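Local coordinates for VP35 (Myotis lucifugus, PDB 6DKU), which is a bat-genome homologue of the filoviral polymerase cofactor VP35, represented by its interferon inhibitory domain, and probably antagonises innate immune signalling, at residues H28-A33 / G112-Y117. The protein carries 1 engineered substitution. Numbering follows the deposited sequence.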
# COMPACT_ATOMS: atom_id res chain seq x y z
N HIS A 28 -5.88 -3.88 1.04
CA HIS A 28 -4.99 -4.63 1.91
C HIS A 28 -3.54 -4.48 1.45
O HIS A 28 -2.64 -4.23 2.25
CB HIS A 28 -5.38 -6.11 1.93
CG HIS A 28 -6.80 -6.36 2.31
ND1 HIS A 28 -7.85 -6.22 1.41
CD2 HIS A 28 -7.36 -6.76 3.47
CE1 HIS A 28 -8.98 -6.52 2.02
NE2 HIS A 28 -8.71 -6.85 3.27
N GLU A 29 -3.32 -4.62 0.14
CA GLU A 29 -1.99 -4.46 -0.42
C GLU A 29 -1.47 -3.05 -0.22
O GLU A 29 -0.27 -2.86 -0.01
CB GLU A 29 -1.98 -4.83 -1.90
CG GLU A 29 -2.80 -6.05 -2.24
CD GLU A 29 -2.15 -7.35 -1.79
OE1 GLU A 29 -1.08 -7.29 -1.14
OE2 GLU A 29 -2.72 -8.43 -2.10
N LEU A 30 -2.33 -2.03 -0.30
CA LEU A 30 -1.86 -0.67 -0.07
C LEU A 30 -1.41 -0.49 1.38
O LEU A 30 -0.40 0.16 1.64
CB LEU A 30 -2.95 0.34 -0.42
CG LEU A 30 -2.56 1.81 -0.28
CD1 LEU A 30 -1.22 2.09 -0.95
CD2 LEU A 30 -3.63 2.69 -0.87
N VAL A 31 -2.16 -1.06 2.32
CA VAL A 31 -1.73 -1.06 3.72
C VAL A 31 -0.35 -1.70 3.84
O VAL A 31 0.57 -1.14 4.44
CB VAL A 31 -2.77 -1.79 4.59
CG1 VAL A 31 -2.24 -1.98 6.00
CG2 VAL A 31 -4.09 -1.03 4.59
N SER A 32 -0.20 -2.88 3.23
CA SER A 32 1.08 -3.59 3.27
C SER A 32 2.20 -2.78 2.63
O SER A 32 3.35 -2.82 3.10
CB SER A 32 0.93 -4.95 2.59
OG SER A 32 2.07 -5.76 2.81
N ALA A 33 1.90 -2.06 1.55
CA ALA A 33 2.92 -1.26 0.88
C ALA A 33 3.36 -0.10 1.74
O ALA A 33 4.56 0.17 1.88
CB ALA A 33 2.39 -0.76 -0.47
N GLY A 112 -0.89 6.62 -7.02
CA GLY A 112 -1.81 5.50 -6.93
C GLY A 112 -1.19 4.12 -7.07
O GLY A 112 -1.90 3.13 -6.88
N TRP A 113 0.10 4.02 -7.40
CA TRP A 113 0.73 2.71 -7.47
C TRP A 113 0.68 2.03 -6.12
O TRP A 113 0.67 2.68 -5.07
CB TRP A 113 2.19 2.82 -7.94
CG TRP A 113 2.34 3.33 -9.34
CD1 TRP A 113 2.71 4.59 -9.71
CD2 TRP A 113 2.11 2.61 -10.55
NE1 TRP A 113 2.73 4.69 -11.07
CE2 TRP A 113 2.36 3.49 -11.62
CE3 TRP A 113 1.70 1.31 -10.85
CZ2 TRP A 113 2.23 3.12 -12.95
CZ3 TRP A 113 1.57 0.93 -12.17
CH2 TRP A 113 1.84 1.84 -13.21
N VAL A 114 0.63 0.70 -6.14
CA VAL A 114 0.66 -0.09 -4.91
C VAL A 114 1.83 -1.06 -4.97
O VAL A 114 2.72 -1.03 -4.11
CB VAL A 114 -0.67 -0.84 -4.69
CG1 VAL A 114 -0.63 -1.60 -3.36
CG2 VAL A 114 -1.85 0.13 -4.74
N TYR A 115 1.85 -1.91 -5.98
CA TYR A 115 2.93 -2.87 -6.14
C TYR A 115 3.51 -2.77 -7.54
O TYR A 115 2.78 -2.63 -8.52
CB TYR A 115 2.47 -4.31 -5.90
CG TYR A 115 2.26 -4.70 -4.46
CD1 TYR A 115 2.89 -4.01 -3.43
CD2 TYR A 115 1.44 -5.77 -4.14
CE1 TYR A 115 2.68 -4.37 -2.11
CE2 TYR A 115 1.24 -6.14 -2.83
CZ TYR A 115 1.86 -5.44 -1.82
OH TYR A 115 1.65 -5.81 -0.52
N ILE A 116 4.83 -2.87 -7.61
CA ILE A 116 5.53 -3.21 -8.83
C ILE A 116 5.90 -4.68 -8.71
O ILE A 116 6.82 -5.04 -7.95
CB ILE A 116 6.76 -2.33 -9.04
CG1 ILE A 116 6.37 -0.85 -9.05
CG2 ILE A 116 7.43 -2.68 -10.35
CD1 ILE A 116 5.06 -0.55 -9.74
N TYR A 117 5.18 -5.55 -9.41
CA TYR A 117 5.50 -6.97 -9.40
C TYR A 117 6.67 -7.25 -10.32
O TYR A 117 6.76 -6.70 -11.42
CB TYR A 117 4.30 -7.80 -9.84
CG TYR A 117 3.20 -7.91 -8.81
CD1 TYR A 117 3.37 -8.66 -7.66
CD2 TYR A 117 1.99 -7.28 -9.01
CE1 TYR A 117 2.36 -8.76 -6.73
CE2 TYR A 117 0.98 -7.37 -8.09
CZ TYR A 117 1.16 -8.11 -6.95
OH TYR A 117 0.14 -8.19 -6.04
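Glu29 of helix 26-37 meets Tyr115 and Val114 of strand 113-119, which together face Leu126 as a classic beta bulge, joining the helical part of the VP35 interferon inhibitory domain to its mixed beta-sheet. The helix and strand segments cross at 81°, with their axes 7.8 Å apart at closest approach. Val114 turns its CB toward the helix, and CG1, anti to the backbone N (chi1 -177°), rests against the backbone at Glu29 C and, at 3.5 Å, Leu30 N. The same CG1 lies over one face of the Tyr115 ring, toward the rim. Ala33 CB packs against Val114 O and, at 4.0 Å, Tyr115 CE1. The Glu29 and Tyr115 side chains cross at about a right angle, the carboxylate turned 62° from the ring. Glu29 OE1 sits at the ring edge and accepts a 3.2 Å hydrogen bond from Tyr115 OH on its anti side, close to the carboxylate plane. The other oxygen, OE2, takes a salt bridge from Arg24 NE and a hydrogen bond with Tyr95 OH; these partners would be expected to stabilise the buried negative charge. One turn further along the helix, Ser32 OG donates a weak 3.4 Å hydrogen bond to Tyr115 OH.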